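Local coordinates for protein sulfide-quinone reductase (Aquifex aeolicus, PDB 3HYW) that catalyses the oxidation of hydrogen sulfide with a quinone as electron acceptor, using FAD and building up polysulfur that is released typically as cyclooctasulfur, at residues M50-F55 and A164-Y169; F194-I199 and P365-V370; I218-V223 and T304-G309; K338-L343 and E417-C422. One frame throughout, in Å; residues are numbered along the deposited sequence.

Contact 1: residues M50-F55 and A164-Y169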
loop_
_atom_site.group_PDB
_atom_site.type_symbol
_atom_site.label_atom_id
_atom_site.label_comp_id
_atom_site.label_asym_id
_atom_site.label_seq_id
_atom_site.Cartn_x
_atom_site.Cartn_y
_atom_site.Cartn_z
ATOM N N MET A 50 3.791 -29.906 9.795
ATOM C CA MET A 50 4.629 -29.912 8.603
ATOM C C MET A 50 5.591 -31.098 8.577
ATOM O O MET A 50 6.244 -31.343 7.569
ATOM C CB MET A 50 5.404 -28.596 8.480
ATOM C CG MET A 50 4.551 -27.381 8.121
ATOM S SD MET A 50 3.635 -27.570 6.580
ATOM C CE MET A 50 4.946 -28.018 5.441
ATOM N N GLY A 51 5.677 -31.824 9.692
ATOM C CA GLY A 51 6.610 -32.938 9.820
ATOM C C GLY A 51 8.001 -32.454 10.184
ATOM O O GLY A 51 8.984 -33.186 10.031
ATOM N N TRP A 52 8.077 -31.214 10.669
ATOM C CA TRP A 52 9.350 -30.588 10.999
ATOM C C TRP A 52 9.717 -30.802 12.471
ATOM O O TRP A 52 10.766 -30.346 12.923
ATOM C CB TRP A 52 9.328 -29.093 10.662
ATOM C CG TRP A 52 9.137 -28.770 9.190
ATOM C CD1 TRP A 52 9.164 -29.646 8.137
ATOM C CD2 TRP A 52 8.926 -27.472 8.623
ATOM N NE1 TRP A 52 8.959 -28.975 6.954
ATOM C CE2 TRP A 52 8.817 -27.638 7.223
ATOM C CE3 TRP A 52 8.809 -26.183 9.165
ATOM C CZ2 TRP A 52 8.599 -26.564 6.354
ATOM C CZ3 TRP A 52 8.598 -25.116 8.299
ATOM C CH2 TRP A 52 8.493 -25.316 6.907
ATOM N N ARG A 53 8.835 -31.474 13.210
ATOM C CA ARG A 53 9.090 -31.844 14.599
ATOM C C ARG A 53 8.616 -33.267 14.853
ATOM O O ARG A 53 7.703 -33.748 14.182
ATOM C CB ARG A 53 8.345 -30.916 15.575
ATOM C CG ARG A 53 8.727 -29.449 15.528
ATOM C CD ARG A 53 10.160 -29.166 15.978
ATOM N NE ARG A 53 10.332 -27.727 16.157
ATOM C CZ ARG A 53 10.667 -26.871 15.192
ATOM N NH1 ARG A 53 10.770 -25.575 15.473
ATOM N NH2 ARG A 53 10.895 -27.300 13.951
ATOM N N LYS A 54 9.245 -33.920 15.827
ATOM C CA LYS A 54 8.724 -35.150 16.421
ATOM C C LYS A 54 7.967 -34.757 17.682
ATOM O O LYS A 54 8.378 -33.828 18.388
ATOM C CB LYS A 54 9.861 -36.106 16.787
ATOM C CG LYS A 54 10.614 -36.704 15.615
ATOM C CD LYS A 54 11.828 -37.498 16.120
ATOM C CE LYS A 54 12.599 -38.153 14.980
ATOM N NZ LYS A 54 13.188 -37.163 14.026
ATOM N N PHE A 55 6.876 -35.464 17.976
ATOM C CA PHE A 55 6.037 -35.135 19.135
ATOM C C PHE A 55 6.827 -35.081 20.451
ATOM O O PHE A 55 6.634 -34.176 21.263
ATOM C CB PHE A 55 4.866 -36.114 19.255
ATOM C CG PHE A 55 4.071 -35.962 20.524
ATOM C CD1 PHE A 55 4.273 -36.832 21.599
ATOM C CD2 PHE A 55 3.122 -34.956 20.648
ATOM C CE1 PHE A 55 3.538 -36.699 22.772
ATOM C CE2 PHE A 55 2.377 -34.812 21.824
ATOM C CZ PHE A 55 2.584 -35.689 22.886
ATOM N N ALA A 164 0.384 -21.559 6.177
ATOM C CA ALA A 164 0.336 -21.236 4.757
ATOM C C ALA A 164 1.735 -20.951 4.197
ATOM O O ALA A 164 2.101 -21.453 3.129
ATOM C CB ALA A 164 -0.597 -20.069 4.515
ATOM N N LEU A 165 2.518 -20.159 4.923
ATOM C CA LEU A 165 3.843 -19.773 4.452
ATOM C C LEU A 165 4.871 -20.897 4.588
ATOM O O LEU A 165 5.766 -21.034 3.741
ATOM C CB LEU A 165 4.299 -18.471 5.114
ATOM C CG LEU A 165 3.487 -17.293 4.567
ATOM C CD1 LEU A 165 3.554 -16.096 5.463
ATOM C CD2 LEU A 165 3.917 -16.942 3.145
ATOM N N MET A 166 4.704 -21.714 5.630
ATOM C CA MET A 166 5.504 -22.931 5.834
ATOM C C MET A 166 5.279 -23.933 4.709
ATOM O O MET A 166 6.226 -24.550 4.223
ATOM C CB MET A 166 5.154 -23.594 7.173
ATOM C CG MET A 166 5.631 -22.838 8.391
ATOM S SD MET A 166 5.234 -23.706 9.925
ATOM C CE MET A 166 6.045 -22.639 11.075
ATOM N N LEU A 167 4.017 -24.101 4.323
ATOM C CA LEU A 167 3.651 -25.001 3.240
ATOM C C LEU A 167 4.219 -24.515 1.904
ATOM O O LEU A 167 4.785 -25.304 1.158
ATOM C CB LEU A 167 2.132 -25.183 3.168
ATOM C CG LEU A 167 1.584 -26.184 2.138
ATOM C CD1 LEU A 167 2.235 -27.568 2.297
ATOM C CD2 LEU A 167 0.070 -26.274 2.224
ATOM N N HIS A 168 4.085 -23.220 1.621
ATOM C CA HIS A 168 4.741 -22.605 0.457
ATOM C C HIS A 168 6.242 -22.927 0.418
ATOM O O HIS A 168 6.779 -23.315 -0.624
ATOM C CB HIS A 168 4.531 -21.082 0.448
ATOM C CG HIS A 168 5.445 -20.357 -0.491
ATOM N ND1 HIS A 168 5.224 -20.299 -1.851
ATOM C CD2 HIS A 168 6.599 -19.679 -0.271
ATOM C CE1 HIS A 168 6.193 -19.611 -2.427
ATOM N NE2 HIS A 168 7.042 -19.224 -1.491
ATOM N N TYR A 169 6.907 -22.743 1.558
ATOM C CA TYR A 169 8.328 -23.035 1.705
ATOM C C TYR A 169 8.623 -24.499 1.367
ATOM O O TYR A 169 9.518 -24.786 0.571
ATOM C CB TYR A 169 8.805 -22.692 3.125
ATOM C CG TYR A 169 10.225 -23.129 3.422
ATOM C CD1 TYR A 169 11.312 -22.327 3.072
ATOM C CD2 TYR A 169 10.483 -24.343 4.058
ATOM C CE1 TYR A 169 12.624 -22.729 3.341
ATOM C CE2 TYR A 169 11.795 -24.751 4.336
ATOM C CZ TYR A 169 12.850 -23.938 3.976
ATOM O OH TYR A 169 14.137 -24.338 4.248
#

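Contact 2: residues F194-I199 and P365-V370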
loop_
_atom_site.group_PDB
_atom_site.type_symbol
_atom_site.label_atom_id
_atom_site.label_comp_id
_atom_site.label_asym_id
_atom_site.label_seq_id
_atom_site.Cartn_x
_atom_site.Cartn_y
_atom_site.Cartn_z
ATOM N N PHE A 194 -5.499 -10.067 12.523
ATOM C CA PHE A 194 -5.154 -10.952 13.652
ATOM C C PHE A 194 -6.147 -10.955 14.825
ATOM O O PHE A 194 -5.850 -11.506 15.882
ATOM C CB PHE A 194 -3.748 -10.655 14.201
ATOM C CG PHE A 194 -2.637 -10.750 13.182
ATOM C CD1 PHE A 194 -2.556 -11.828 12.296
ATOM C CD2 PHE A 194 -1.642 -9.772 13.142
ATOM C CE1 PHE A 194 -1.512 -11.913 11.360
ATOM C CE2 PHE A 194 -0.587 -9.848 12.219
ATOM C CZ PHE A 194 -0.523 -10.924 11.324
ATOM N N GLY A 195 -7.314 -10.348 14.647
ATOM C CA GLY A 195 -8.248 -10.169 15.764
ATOM C C GLY A 195 -7.807 -9.069 16.730
ATOM O O GLY A 195 -8.300 -8.989 17.856
ATOM N N VAL A 196 -6.873 -8.224 16.297
ATOM C CA VAL A 196 -6.371 -7.129 17.141
ATOM C C VAL A 196 -6.380 -5.757 16.456
ATOM O O VAL A 196 -5.828 -4.785 16.993
ATOM C CB VAL A 196 -4.934 -7.429 17.694
ATOM C CG1 VAL A 196 -4.912 -8.717 18.494
ATOM C CG2 VAL A 196 -3.918 -7.488 16.567
ATOM N N GLY A 197 -6.999 -5.681 15.274
ATOM C CA GLY A 197 -7.018 -4.452 14.476
ATOM C C GLY A 197 -5.659 -4.113 13.887
ATOM O O GLY A 197 -5.330 -2.945 13.681
ATOM N N GLY A 198 -4.866 -5.143 13.611
ATOM C CA GLY A 198 -3.537 -4.955 13.043
ATOM C C GLY A 198 -2.488 -4.615 14.088
ATOM O O GLY A 198 -2.810 -4.164 15.197
ATOM N N ILE A 199 -1.228 -4.848 13.727
ATOM C CA ILE A 199 -0.089 -4.474 14.553
ATOM C C ILE A 199 0.837 -3.676 13.661
ATOM O O ILE A 199 1.484 -4.231 12.773
ATOM C CB ILE A 199 0.635 -5.713 15.154
ATOM C CG1 ILE A 199 -0.306 -6.471 16.107
ATOM C CG2 ILE A 199 1.889 -5.284 15.908
ATOM C CD1 ILE A 199 0.071 -7.933 16.334
ATOM N N PRO A 365 -5.778 -1.961 22.379
ATOM C CA PRO A 365 -5.542 -0.515 22.290
ATOM C C PRO A 365 -6.251 0.277 23.402
ATOM O O PRO A 365 -7.208 -0.232 23.988
ATOM C CB PRO A 365 -6.123 -0.146 20.921
ATOM C CG PRO A 365 -6.188 -1.427 20.162
ATOM C CD PRO A 365 -6.511 -2.460 21.202
ATOM N N PRO A 366 -5.791 1.513 23.693
ATOM C CA PRO A 366 -4.671 2.244 23.068
ATOM C C PRO A 366 -3.296 1.651 23.395
ATOM O O PRO A 366 -3.048 1.232 24.524
ATOM C CB PRO A 366 -4.789 3.658 23.654
ATOM C CG PRO A 366 -6.136 3.712 24.315
ATOM C CD PRO A 366 -6.441 2.321 24.740
ATOM N N ARG A 367 -2.418 1.623 22.400
ATOM C CA ARG A 367 -1.100 1.017 22.564
ATOM C C ARG A 367 -0.028 2.058 22.854
ATOM O O ARG A 367 -0.084 3.179 22.345
ATOM C CB ARG A 367 -0.725 0.212 21.320
ATOM C CG ARG A 367 -1.744 -0.833 20.932
ATOM C CD ARG A 367 -1.115 -1.911 20.087
ATOM N NE ARG A 367 -2.031 -3.030 19.873
ATOM C CZ ARG A 367 -2.539 -3.375 18.691
ATOM N NH1 ARG A 367 -3.362 -4.410 18.607
ATOM N NH2 ARG A 367 -2.211 -2.702 17.591
ATOM N N GLU A 368 0.943 1.679 23.685
ATOM C CA GLU A 368 2.121 2.504 23.920
ATOM C C GLU A 368 3.088 2.357 22.741
ATOM O O GLU A 368 3.669 3.337 22.288
ATOM C CB GLU A 368 2.799 2.130 25.246
ATOM C CG GLU A 368 3.637 3.246 25.885
ATOM C CD GLU A 368 2.810 4.333 26.590
ATOM O OE1 GLU A 368 1.580 4.168 26.759
ATOM O OE2 GLU A 368 3.402 5.361 26.985
ATOM N N ARG A 369 3.248 1.132 22.239
ATOM C CA ARG A 369 4.092 0.898 21.066
ATOM C C ARG A 369 3.842 -0.430 20.373
ATOM O O ARG A 369 3.244 -1.354 20.942
ATOM C CB ARG A 369 5.587 1.040 21.407
ATOM C CG ARG A 369 6.155 -0.051 22.307
ATOM C CD ARG A 369 7.659 0.148 22.545
ATOM N NE ARG A 369 7.963 1.509 22.999
ATOM C CZ ARG A 369 7.813 1.950 24.249
ATOM N NH1 ARG A 369 7.364 1.143 25.210
ATOM N NH2 ARG A 369 8.113 3.208 24.539
ATOM N N VAL A 370 4.294 -0.500 19.127
ATOM C CA VAL A 370 4.322 -1.741 18.367
ATOM C C VAL A 370 5.672 -1.871 17.665
ATOM O O VAL A 370 6.356 -0.873 17.430
ATOM C CB VAL A 370 3.182 -1.836 17.302
ATOM C CG1 VAL A 370 1.806 -1.836 17.955
ATOM C CG2 VAL A 370 3.300 -0.729 16.253
#

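Contact 3: residues I218-V223 and T304-G309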
loop_
_atom_site.group_PDB
_atom_site.type_symbol
_atom_site.label_atom_id
_atom_site.label_comp_id
_atom_site.label_asym_id
_atom_site.label_seq_id
_atom_site.Cartn_x
_atom_site.Cartn_y
_atom_site.Cartn_z
ATOM N N ILE A 218 -8.594 -13.988 0.023
ATOM C CA ILE A 218 -9.934 -13.443 0.108
ATOM C C ILE A 218 -10.164 -13.154 1.588
ATOM O O ILE A 218 -10.091 -14.056 2.422
ATOM C CB ILE A 218 -10.996 -14.453 -0.403
ATOM C CG1 ILE A 218 -10.609 -15.010 -1.782
ATOM C CG2 ILE A 218 -12.380 -13.808 -0.422
ATOM C CD1 ILE A 218 -11.326 -16.295 -2.181
ATOM N N ALA A 219 -10.407 -11.891 1.910
ATOM C CA ALA A 219 -10.646 -11.484 3.287
ATOM C C ALA A 219 -12.085 -11.015 3.435
ATOM O O ALA A 219 -12.780 -10.798 2.442
ATOM C CB ALA A 219 -9.666 -10.379 3.696
ATOM N N ASN A 220 -12.526 -10.873 4.680
ATOM C CA ASN A 220 -13.839 -10.306 4.993
ATOM C C ASN A 220 -15.004 -11.163 4.489
ATOM O O ASN A 220 -16.044 -10.639 4.081
ATOM C CB ASN A 220 -13.940 -8.864 4.460
ATOM C CG ASN A 220 -14.763 -7.967 5.356
ATOM O OD1 ASN A 220 -14.914 -8.225 6.552
ATOM N ND2 ASN A 220 -15.295 -6.895 4.785
ATOM N N VAL A 221 -14.822 -12.483 4.534
ATOM C CA VAL A 221 -15.861 -13.414 4.098
ATOM C C VAL A 221 -16.067 -14.488 5.158
ATOM O O VAL A 221 -15.216 -14.699 6.020
ATOM C CB VAL A 221 -15.546 -14.075 2.722
ATOM C CG1 VAL A 221 -15.527 -13.036 1.599
ATOM C CG2 VAL A 221 -14.230 -14.848 2.771
ATOM N N ALA A 222 -17.205 -15.166 5.074
ATOM C CA ALA A 222 -17.563 -16.195 6.038
ATOM C C ALA A 222 -17.528 -17.555 5.354
ATOM O O ALA A 222 -18.387 -17.860 4.516
ATOM C CB ALA A 222 -18.963 -15.913 6.607
ATOM N N VAL A 223 -16.517 -18.355 5.692
ATOM C CA VAL A 223 -16.436 -19.736 5.220
ATOM C C VAL A 223 -17.616 -20.496 5.815
ATOM O O VAL A 223 -17.798 -20.521 7.043
ATOM C CB VAL A 223 -15.096 -20.402 5.617
ATOM C CG1 VAL A 223 -15.066 -21.874 5.207
ATOM C CG2 VAL A 223 -13.939 -19.659 4.990
ATOM N N THR A 304 -15.880 -6.817 13.997
ATOM C CA THR A 304 -15.559 -6.815 12.571
ATOM C C THR A 304 -16.790 -7.258 11.769
ATOM O O THR A 304 -17.666 -7.908 12.329
ATOM C CB THR A 304 -14.358 -7.725 12.288
ATOM O OG1 THR A 304 -14.594 -9.007 12.874
ATOM C CG2 THR A 304 -13.089 -7.132 12.901
ATOM N N PRO A 305 -16.871 -6.896 10.467
ATOM C CA PRO A 305 -18.049 -7.273 9.660
ATOM C C PRO A 305 -18.337 -8.780 9.670
ATOM O O PRO A 305 -19.496 -9.187 9.758
ATOM C CB PRO A 305 -17.680 -6.788 8.259
ATOM C CG PRO A 305 -16.736 -5.649 8.500
ATOM C CD PRO A 305 -15.911 -6.100 9.679
ATOM N N ILE A 306 -17.290 -9.592 9.577
ATOM C CA ILE A 306 -17.392 -11.020 9.863
ATOM C C ILE A 306 -16.826 -11.190 11.273
ATOM O O ILE A 306 -15.693 -10.781 11.530
ATOM C CB ILE A 306 -16.603 -11.887 8.835
ATOM C CG1 ILE A 306 -16.980 -11.531 7.380
ATOM C CG2 ILE A 306 -16.771 -13.376 9.127
ATOM C CD1 ILE A 306 -18.440 -11.814 6.982
ATOM N N PRO A 307 -17.616 -11.769 12.200
ATOM C CA PRO A 307 -17.173 -11.804 13.596
ATOM C C PRO A 307 -15.811 -12.464 13.795
ATOM O O PRO A 307 -15.535 -13.523 13.222
ATOM C CB PRO A 307 -18.281 -12.602 14.299
ATOM C CG PRO A 307 -19.489 -12.397 13.432
ATOM C CD PRO A 307 -18.940 -12.401 12.034
ATOM N N THR A 308 -14.963 -11.805 14.582
ATOM C CA THR A 308 -13.669 -12.350 14.991
ATOM C C THR A 308 -13.456 -12.077 16.482
ATOM O O THR A 308 -14.114 -11.220 17.059
ATOM C CB THR A 308 -12.486 -11.748 14.189
ATOM O OG1 THR A 308 -12.417 -10.331 14.413
ATOM C CG2 THR A 308 -12.628 -12.019 12.695
ATOM N N GLY A 309 -12.532 -12.805 17.096
ATOM C CA GLY A 309 -12.249 -12.630 18.516
ATOM C C GLY A 309 -10.789 -12.322 18.775
ATOM O O GLY A 309 -9.968 -12.318 17.851
HETATM O O HOH W 1 -14.483 -9.147 8.964
#

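Contact 4: residues K338-L343 and E417-C422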
loop_
_atom_site.group_PDB
_atom_site.type_symbol
_atom_site.label_atom_id
_atom_site.label_comp_id
_atom_site.label_asym_id
_atom_site.label_seq_id
_atom_site.Cartn_x
_atom_site.Cartn_y
_atom_site.Cartn_z
ATOM N N LYS A 338 -3.436 -6.002 44.565
ATOM C CA LYS A 338 -3.914 -6.868 43.491
ATOM C C LYS A 338 -3.339 -6.428 42.151
ATOM O O LYS A 338 -3.159 -5.236 41.908
ATOM C CB LYS A 338 -5.448 -6.892 43.440
ATOM C CG LYS A 338 -6.124 -7.508 44.684
ATOM C CD LYS A 338 -5.951 -9.033 44.735
ATOM C CE LYS A 338 -6.201 -9.586 46.135
ATOM N NZ LYS A 338 -5.166 -9.143 47.121
ATOM N N TYR A 339 -3.067 -7.402 41.284
ATOM C CA TYR A 339 -2.378 -7.154 40.023
ATOM C C TYR A 339 -3.209 -7.504 38.803
ATOM O O TYR A 339 -3.951 -8.489 38.789
ATOM C CB TYR A 339 -1.057 -7.932 39.961
ATOM C CG TYR A 339 -0.092 -7.560 41.055
ATOM C CD1 TYR A 339 0.845 -6.546 40.864
ATOM C CD2 TYR A 339 -0.121 -8.216 42.287
ATOM C CE1 TYR A 339 1.732 -6.194 41.873
ATOM C CE2 TYR A 339 0.756 -7.872 43.300
ATOM C CZ TYR A 339 1.683 -6.864 43.085
ATOM O OH TYR A 339 2.560 -6.523 44.087
ATOM N N ALA A 340 -3.059 -6.670 37.779
ATOM C CA ALA A 340 -3.573 -6.939 36.451
ATOM C C ALA A 340 -2.380 -7.217 35.525
ATOM O O ALA A 340 -1.329 -6.574 35.659
ATOM C CB ALA A 340 -4.349 -5.750 35.953
ATOM N N PRO A 341 -2.532 -8.177 34.592
ATOM C CA PRO A 341 -1.490 -8.400 33.592
ATOM C C PRO A 341 -1.447 -7.255 32.589
ATOM O O PRO A 341 -2.487 -6.679 32.257
ATOM C CB PRO A 341 -1.937 -9.683 32.889
ATOM C CG PRO A 341 -3.420 -9.723 33.077
ATOM C CD PRO A 341 -3.675 -9.098 34.423
ATOM N N ARG A 342 -0.249 -6.931 32.119
ATOM C CA ARG A 342 -0.083 -5.941 31.068
ATOM C C ARG A 342 -0.841 -6.362 29.808
ATOM O O ARG A 342 -1.438 -5.527 29.129
ATOM C CB ARG A 342 1.410 -5.765 30.748
ATOM C CG ARG A 342 1.718 -4.753 29.650
ATOM C CD ARG A 342 1.371 -3.328 30.061
ATOM N NE ARG A 342 1.730 -2.382 29.006
ATOM C CZ ARG A 342 1.617 -1.059 29.091
ATOM N NH1 ARG A 342 1.148 -0.485 30.188
ATOM N NH2 ARG A 342 1.983 -0.305 28.064
ATOM N N LEU A 343 -0.816 -7.666 29.527
ATOM C CA LEU A 343 -1.350 -8.249 28.293
ATOM C C LEU A 343 -0.692 -7.650 27.043
ATOM O O LEU A 343 -1.369 -7.221 26.116
ATOM C CB LEU A 343 -2.885 -8.144 28.229
ATOM C CG LEU A 343 -3.672 -8.838 29.347
ATOM C CD1 LEU A 343 -5.168 -8.568 29.174
ATOM C CD2 LEU A 343 -3.384 -10.351 29.345
ATOM N N GLU A 417 0.912 -5.118 36.651
ATOM C CA GLU A 417 0.822 -3.810 37.289
ATOM C C GLU A 417 -0.163 -3.839 38.445
ATOM O O GLU A 417 -1.158 -4.554 38.396
ATOM C CB GLU A 417 0.435 -2.727 36.271
ATOM C CG GLU A 417 -0.908 -2.956 35.576
ATOM C CD GLU A 417 -1.000 -2.296 34.202
ATOM O OE1 GLU A 417 -0.378 -1.227 34.000
ATOM O OE2 GLU A 417 -1.698 -2.853 33.324
ATOM N N LEU A 418 0.128 -3.063 39.487
ATOM C CA LEU A 418 -0.820 -2.878 40.580
ATOM C C LEU A 418 -2.135 -2.352 40.023
ATOM O O LEU A 418 -2.156 -1.437 39.202
ATOM C CB LEU A 418 -0.263 -1.923 41.638
ATOM C CG LEU A 418 0.620 -2.543 42.721
ATOM C CD1 LEU A 418 1.263 -1.449 43.567
ATOM C CD2 LEU A 418 -0.187 -3.491 43.597
ATOM N N CYS A 419 -3.230 -2.960 40.457
ATOM C CA CYS A 419 -4.544 -2.580 39.989
ATOM C C CYS A 419 -5.365 -2.065 41.163
ATOM O O CYS A 419 -5.714 -2.820 42.079
ATOM C CB CYS A 419 -5.233 -3.761 39.303
ATOM S SG CYS A 419 -6.811 -3.336 38.554
ATOM N N LYS A 420 -5.649 -0.767 41.126
ATOM C CA LYS A 420 -6.374 -0.085 42.198
ATOM C C LYS A 420 -7.867 -0.425 42.199
ATOM O O LYS A 420 -8.565 -0.171 43.184
ATOM C CB LYS A 420 -6.164 1.432 42.102
ATOM C CG LYS A 420 -6.426 2.028 40.716
ATOM C CD LYS A 420 -6.114 3.525 40.684
ATOM C CE LYS A 420 -6.128 4.073 39.256
ATOM N NZ LYS A 420 -5.021 3.514 38.413
ATOM N N ASP A 421 -8.346 -0.991 41.092
ATOM C CA ASP A 421 -9.742 -1.410 40.971
ATOM C C ASP A 421 -9.866 -2.546 39.963
ATOM O O ASP A 421 -9.822 -2.321 38.746
ATOM C CB ASP A 421 -10.635 -0.229 40.564
ATOM C CG ASP A 421 -12.118 -0.597 40.512
ATOM O OD1 ASP A 421 -12.535 -1.563 41.192
ATOM O OD2 ASP A 421 -12.869 0.094 39.791
ATOM N N CYS A 422 -10.028 -3.759 40.486
ATOM C CA CYS A 422 -10.127 -4.967 39.669
ATOM C C CYS A 422 -11.429 -5.052 38.874
ATOM O O CYS A 422 -11.497 -5.764 37.882
ATOM C CB CYS A 422 -9.978 -6.224 40.540
ATOM S SG CYS A 422 -8.318 -6.535 41.223
HETATM O O HOH W 2 -4.140 -3.196 44.325
HETATM O O HOH W 3 -2.712 -3.236 30.029
#

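Contact 1: residues M50-F55 and A164-Y169
W52 brings the CZ3 and CH2 end of its indole against M166 and Y169 of helix 158-173. This is the tight part of the contact. W52 CH2 lies 3.6 Å from Y169 CD2, and the two ring planes stand obliquely at 86°. W52 CZ3 lies 3.7 Å from M166 CG. M166 SD is 4.9 Å from the centroid of the six-membered ring, also obliquely placed, a Met-aromatic contact. M50 CB sits 3.6 Å above the centre of the W52 ring. The M50 chain is bent at chi2 (-57°) and chi3 (-53°), and CE comes to 4.0 Å from L167 CA. Between M50 and W52, G51 closes helix 45-50 with positive phi in a Schellman motif. On either side of this turn, M50 and W52 both point toward helix 158-173. The M166 side chain is about 8 Å from the bound FAD. An alanine in place of W52 would probably open a gap beside M166 and Y169 and leave E170 without the indole N-H it accepts. Beyond W52 the segment leaves this helix, and K54 is exposed to solvent. R53 bonds by NH2 to W52 O at 3.2 Å and by NH1 in a salt bridge to E386.

Contact 2: residues F194-I199 and P365-V370
R367 reaches the loop 194-199 with CG anti to its carbonyl carbon (chi1 -55°) and the chain extended from CG to NE. The guanidinium then meets two backbone carbonyls. R367 NH2 donates to G198 O at 2.9 Å, with an N-H...O angle of 153° and the donor in the carbonyl plane. R367 NH1 donates to V196 O at 3.0 Å. That bond is more bent, at 132°. R367 NH1 also donates to V363 O. The V196 side chain crosses the arginine at about a right angle, with V196 CB 3.5 Å from R367 NH1. I199 CG1 lies over one face of the guanidinium. I199 CG2 packs on V370 CB at 3.9 Å, where strand 369-375 begins. F194, G195, G197 and G198 have positive phi, consistent with a curled loop. F194 lines the octathiocane pocket. The other segment carries a classic beta bulge, E368 and R369 facing D361. A leucine in place of R367 would probably leave V196 O, G198 O and V363 O without these donors and weaken the hold on the loop. The cation is thus met by several carbonyl oxygens, whose partial negative charges are likely to balance part of its charge in this buried place.

Contact 3: residues I218-V223 and T304-G309
I306 packs against the backbone of N220, V221 and A222, where the chain passes from strand 216-218 to strand 222-226. The contact joins this link between a mixed sheet and a three-stranded antiparallel sheet to the loop before helix 314-332. Both segments lie in the region of the pyridine nucleotide-disulphide oxidoreductase family. I306 has CG1 anti to the carbonyl carbon (chi1 -52°). Its branches divide the work. I306 CG1 presses on N220 C at 3.5 Å. I306 CG2 lies 3.7 Å from V221 O. The chi2 of I306 (-64°) places CD1 toward A222, 4.1 Å from A222 CB. N220 has a positive phi, and its chi1 of -145° sets CG on the side of P305. The N220 and P305 side chains cross at about a right angle. N220 OD1 meets the ring carbons CB and CG of P305, with CB at 3.6 Å, a van der Waals contact. The N220 side chain also touches L236, while its backbone pairs with E188. I306 also touches S187. A water links the two segments. It accepts from I306 N at 2.9 Å, and N220 OD1 stands 2.6 Å from the oxygen of this water.

Contact 4: residues K338-L343 and E417-C422
Y339 offers one ring face to L418, whose CD2 lies 4.1 Å from the ring centroid and 28° off the normal, a CH-pi contact. The two side chains lie side by side and point the same way. The R342 guanidinium has E417 OE1 at its edge, near its plane, with R342 NH1 4.2 Å from that oxygen. This is beyond a salt bridge, and the guanidinium and carboxylate planes are 53° apart. R342 has its salt bridge with D361 and a cation-pi contact with Y178 of the second subunit. E417 has CG in the crowded position (chi1 60°), 3.6 Å from A340 O. Strands 339-341 and 416-418 form a two-stranded antiparallel sheet. A340 and E417 are its hydrogen-bonded pair, with A340 N to E417 O and E417 N to A340 O each 2.9 Å. C419 N adds a bond to K338 O at 2.7 Å. A water bridges K338 N and C419 O. K338 CB rests 3.6 Å from C422 SG. C422 is in a disulfide with C280, and C419 in one with C430. Backbone bonds therefore pair the strands, while covalent sulfur links tie the tail beside them. The R342 and E417 charges are likely to attract each other only loosely, at a distance.

How the contacts relate
Contacts 1, 2 and 3 are buried, while contact 4 is partly buried. Contact 1 is apolar, built of methionines and aromatic rings between a helix end with its following loop and helix 158-173. Contact 3 is largely apolar, but a side chain there packs on backbone, and a water supplies the polar link. Contact 2 relies on one arginine gripping carbonyls. Contact 4 relies on strand pairing and holds a cysteine of each of two disulfides. Contacts 2 and 4 touch, with E368 CB 3.8 Å from R342 NH2. D361 serves both, since it faces the bulge and binds R342. Contact 3 is nested within the loop that contact 2 closes. Contacts 1 and 4 lie on opposite sides of the chain's centre.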